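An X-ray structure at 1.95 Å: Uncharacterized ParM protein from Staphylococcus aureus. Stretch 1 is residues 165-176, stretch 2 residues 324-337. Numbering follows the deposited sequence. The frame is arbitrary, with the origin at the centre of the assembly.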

# COMPACT_ATOMS: atom_id res chain seq x y z
N GLY A 165 -7.86 5.29 2.85
CA GLY A 165 -6.98 4.91 3.92
C GLY A 165 -6.07 6.08 4.25
O GLY A 165 -5.84 6.41 5.40
N THR A 166 -5.58 6.72 3.20
CA THR A 166 -4.70 7.87 3.33
C THR A 166 -5.43 9.02 4.02
O THR A 166 -4.92 9.59 4.97
CB THR A 166 -4.19 8.29 1.92
OG1 THR A 166 -3.40 7.22 1.38
CG2 THR A 166 -3.34 9.54 2.00
N LEU A 167 -6.62 9.37 3.55
CA LEU A 167 -7.38 10.44 4.19
C LEU A 167 -7.61 10.17 5.69
O LEU A 167 -7.50 11.07 6.53
CB LEU A 167 -8.73 10.61 3.49
CG LEU A 167 -8.66 11.41 2.20
CD1 LEU A 167 -9.97 11.35 1.45
CD2 LEU A 167 -8.30 12.84 2.53
N LEU A 168 -7.96 8.93 6.01
CA LEU A 168 -8.24 8.51 7.38
C LEU A 168 -7.02 8.55 8.30
O LEU A 168 -7.15 8.74 9.51
CB LEU A 168 -8.85 7.11 7.38
CG LEU A 168 -10.26 7.03 6.79
CD1 LEU A 168 -10.71 5.56 6.76
CD2 LEU A 168 -11.22 7.88 7.61
N ASP A 169 -5.84 8.34 7.72
CA ASP A 169 -4.59 8.38 8.47
C ASP A 169 -4.49 9.78 9.08
O ASP A 169 -4.11 9.93 10.24
CB ASP A 169 -3.41 8.14 7.49
CG ASP A 169 -2.01 8.28 8.13
OD1 ASP A 169 -1.79 7.89 9.30
OD2 ASP A 169 -1.10 8.76 7.41
N LEU A 170 -4.87 10.79 8.31
CA LEU A 170 -4.77 12.18 8.74
C LEU A 170 -6.07 12.87 9.13
O LEU A 170 -6.09 14.08 9.35
CB LEU A 170 -4.11 13.00 7.64
CG LEU A 170 -2.75 12.43 7.20
CD1 LEU A 170 -2.18 13.27 6.08
CD2 LEU A 170 -1.80 12.40 8.39
N ASN A 171 -7.18 12.14 9.20
CA ASN A 171 -8.41 12.83 9.56
C ASN A 171 -9.28 12.05 10.52
O ASN A 171 -10.50 12.25 10.57
CB ASN A 171 -9.19 13.18 8.29
CG ASN A 171 -8.56 14.31 7.53
OD1 ASN A 171 -8.76 15.48 7.84
ND2 ASN A 171 -7.75 13.97 6.52
N MSE A 172 -8.63 11.19 11.30
CA MSE A 172 -9.35 10.37 12.26
C MSE A 172 -8.56 9.98 13.50
O MSE A 172 -7.41 9.53 13.43
CB MSE A 172 -9.85 9.09 11.57
CG MSE A 172 -10.56 8.12 12.46
SE MSE A 172 -11.26 6.61 11.42
CE MSE A 172 -12.18 5.76 12.88
N GLU A 173 -9.19 10.15 14.66
CA GLU A 173 -8.55 9.78 15.92
C GLU A 173 -9.66 9.29 16.84
O GLU A 173 -10.81 9.75 16.77
CB GLU A 173 -7.85 11.00 16.52
CG GLU A 173 -6.38 10.80 16.86
CD GLU A 173 -5.52 10.36 15.67
OE1 GLU A 173 -5.46 9.14 15.40
OE2 GLU A 173 -4.92 11.23 15.00
N ASN A 174 -9.32 8.33 17.69
CA ASN A 174 -10.27 7.75 18.64
C ASN A 174 -11.57 7.29 17.98
O ASN A 174 -12.66 7.51 18.52
CB ASN A 174 -10.55 8.77 19.74
CG ASN A 174 -9.29 9.49 20.20
OD1 ASN A 174 -8.35 8.86 20.68
ND2 ASN A 174 -9.27 10.80 20.03
N GLY A 175 -11.47 6.67 16.81
CA GLY A 175 -12.65 6.17 16.13
C GLY A 175 -13.60 7.17 15.48
O GLY A 175 -14.66 6.79 14.99
N LYS A 176 -13.22 8.44 15.47
CA LYS A 176 -14.06 9.46 14.85
C LYS A 176 -13.30 10.34 13.88
O LYS A 176 -12.18 10.77 14.15
CB LYS A 176 -14.72 10.34 15.91
CG LYS A 176 -13.90 10.59 17.15
CD LYS A 176 -14.63 11.58 18.07
CE LYS A 176 -16.08 11.17 18.33
NZ LYS A 176 -16.19 9.93 19.15
N PHE A 324 3.28 3.75 4.66
CA PHE A 324 2.32 3.12 5.56
C PHE A 324 1.00 3.89 5.82
O PHE A 324 0.15 3.45 6.63
CB PHE A 324 3.03 2.80 6.88
CG PHE A 324 4.09 1.72 6.74
CD1 PHE A 324 5.45 2.05 6.71
CD2 PHE A 324 3.71 0.40 6.59
CE1 PHE A 324 6.43 1.05 6.54
CE2 PHE A 324 4.68 -0.62 6.42
CZ PHE A 324 6.04 -0.29 6.39
N SER A 325 0.82 5.03 5.15
CA SER A 325 -0.39 5.84 5.33
C SER A 325 -1.69 5.07 5.13
O SER A 325 -2.60 5.17 5.95
CB SER A 325 -0.40 7.05 4.38
OG SER A 325 0.24 8.16 4.96
N ASN A 326 -1.79 4.33 4.03
CA ASN A 326 -3.01 3.55 3.76
C ASN A 326 -3.27 2.56 4.90
O ASN A 326 -4.37 2.52 5.45
CB ASN A 326 -2.88 2.76 2.45
CG ASN A 326 -3.18 3.61 1.20
OD1 ASN A 326 -2.79 3.25 0.08
ND2 ASN A 326 -3.88 4.70 1.39
N VAL A 327 -2.25 1.78 5.26
CA VAL A 327 -2.41 0.81 6.33
C VAL A 327 -2.80 1.44 7.67
O VAL A 327 -3.62 0.88 8.39
CB VAL A 327 -1.12 -0.03 6.47
CG1 VAL A 327 -1.07 -0.70 7.81
CG2 VAL A 327 -1.10 -1.08 5.37
N ARG A 328 -2.21 2.58 8.02
CA ARG A 328 -2.57 3.23 9.28
C ARG A 328 -4.02 3.67 9.20
O ARG A 328 -4.71 3.67 10.21
CB ARG A 328 -1.69 4.47 9.57
CG ARG A 328 -0.19 4.15 9.89
CD ARG A 328 0.58 5.39 10.38
NE ARG A 328 0.64 6.47 9.40
CZ ARG A 328 1.60 6.68 8.51
NH1 ARG A 328 2.66 5.88 8.42
NH2 ARG A 328 1.48 7.69 7.67
N GLY A 329 -4.48 4.03 8.01
CA GLY A 329 -5.87 4.45 7.87
C GLY A 329 -6.81 3.25 7.98
O GLY A 329 -7.84 3.31 8.67
N TYR A 330 -6.47 2.16 7.30
CA TYR A 330 -7.30 0.95 7.34
C TYR A 330 -7.34 0.41 8.77
O TYR A 330 -8.37 -0.09 9.22
CB TYR A 330 -6.73 -0.17 6.44
CG TYR A 330 -6.55 0.19 4.97
CD1 TYR A 330 -5.61 -0.50 4.19
CD2 TYR A 330 -7.31 1.19 4.37
CE1 TYR A 330 -5.44 -0.22 2.84
CE2 TYR A 330 -7.14 1.49 3.00
CZ TYR A 330 -6.20 0.77 2.25
OH TYR A 330 -6.03 1.03 0.90
N GLU A 331 -6.22 0.51 9.48
CA GLU A 331 -6.17 -0.01 10.86
C GLU A 331 -7.22 0.65 11.75
O GLU A 331 -7.85 -0.02 12.58
CB GLU A 331 -4.79 0.20 11.45
CG GLU A 331 -4.66 -0.25 12.88
CD GLU A 331 -3.22 -0.17 13.38
OE1 GLU A 331 -2.63 0.93 13.29
OE2 GLU A 331 -2.69 -1.20 13.85
N LYS A 332 -7.43 1.95 11.59
CA LYS A 332 -8.44 2.65 12.38
C LYS A 332 -9.85 2.08 12.13
O LYS A 332 -10.63 1.90 13.06
CB LYS A 332 -8.39 4.16 12.09
CG LYS A 332 -7.08 4.79 12.57
CD LYS A 332 -6.90 6.20 12.03
CE LYS A 332 -5.57 6.79 12.48
NZ LYS A 332 -5.45 8.21 12.03
N LEU A 333 -10.17 1.78 10.88
CA LEU A 333 -11.47 1.20 10.54
C LEU A 333 -11.53 -0.22 11.10
O LEU A 333 -12.59 -0.71 11.50
CB LEU A 333 -11.66 1.15 9.01
CG LEU A 333 -11.78 2.50 8.28
CD1 LEU A 333 -11.93 2.27 6.78
CD2 LEU A 333 -13.01 3.27 8.81
N GLY A 334 -10.37 -0.89 11.12
CA GLY A 334 -10.31 -2.24 11.65
C GLY A 334 -10.62 -2.25 13.15
O GLY A 334 -11.26 -3.18 13.64
N GLU A 335 -10.17 -1.21 13.87
CA GLU A 335 -10.42 -1.10 15.31
C GLU A 335 -11.91 -0.99 15.57
O GLU A 335 -12.44 -1.59 16.52
CB GLU A 335 -9.73 0.13 15.89
CG GLU A 335 -8.20 0.07 15.91
CD GLU A 335 -7.65 -0.93 16.92
OE1 GLU A 335 -6.41 -1.07 17.01
OE2 GLU A 335 -8.46 -1.58 17.63
N LEU A 336 -12.58 -0.21 14.72
CA LEU A 336 -14.01 -0.03 14.84
C LEU A 336 -14.70 -1.33 14.51
O LEU A 336 -15.70 -1.70 15.14
CB LEU A 336 -14.50 1.07 13.90
CG LEU A 336 -14.05 2.48 14.28
CD1 LEU A 336 -14.71 3.46 13.34
CD2 LEU A 336 -14.44 2.80 15.72
N LEU A 337 -14.19 -2.06 13.52
CA LEU A 337 -14.81 -3.34 13.18
C LEU A 337 -14.59 -4.33 14.34
O LEU A 337 -15.46 -5.17 14.63
CB LEU A 337 -14.21 -3.91 11.88
CG LEU A 337 -14.89 -5.18 11.35
CD1 LEU A 337 -16.35 -4.89 11.04
CD2 LEU A 337 -14.17 -5.66 10.12
O HOH W 1 -2.76 7.85 11.66

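What holds Asp169 to the second helix? Its carboxylate meets the guanidinium of Arg328 in a two-pronged salt bridge: Arg328 NE donates to Asp169 OD1 at 2.8 Å, and Arg328 NH2 donates to Asp169 OD2, also at 2.8 Å. The N-H...O angles of 164° and 156° are close to straight, and the carboxylate oxygen OD2 lies near the guanidinium plane, so the two charged groups meet edge to edge. Ser325, one turn earlier in the helix, adds a third bond from Ser325 OG to Asp169 OD2 at 2.9 Å. The CA-to-CB bond of Asp169 points sideways, but with chi1 t the end of the side chain comes nearer to the second helix.

How does Lys332 use its single ammonium group? Its side chain is extended, with chi2, chi3 and chi4 all t, and it carries NZ to the place where the first helix gives way to the following loop and strand. There Lys332 NZ donates to Leu168 O at 3.1 Å, to Asp169 O at 2.8 Å and to Met172 O at 2.7 Å. A weak hydrogen bond from Lys332 NZ to Glu173 OE1, 3.5 Å long, is part of a second salt bridge. Water 1 links Lys332 to Asp169: it accepts from Lys332 NZ at 2.7 Å and donates to Asp169 OD1 at 2.6 Å, while Lys332 NZ and Asp169 OD1 themselves stand 4.6 Å apart. The ammonium has three hydrogens for these five acceptors, so they must share them and cannot all be full, separate bonds at once.

Why can the helices come so close? Their axes approach to 6.7 Å at an angle of 77°, and glycines meet there, with the CA atoms of Gly165 and Gly329 4.1 Å apart. A CB on Gly329 would lie 1.7 Å from Gly165 O, a clash. A CB on Gly165 would lie 2.4 Å from Tyr330 CE2, also a clash. Without them, Gly329 CA makes a CA-H...O contact with Gly165 O at 3.2 Å, and Gly165 CA rests 3.5 Å from Tyr330 CE2, oblique to the ring.

What packs around this framework? Leu168 CD1 touches Leu333 CD1 at 3.5 Å. Farther along the second helix, Leu336 receives the fully extended side chain of Met172, a selenomethionine, with Met172 CE 3.5 Å from Leu336 CD1. Leu336 CD1 also lies 3.7 Å from Gly175 O, so this leucine borders the type I' turn that runs from Glu173 to Lys176.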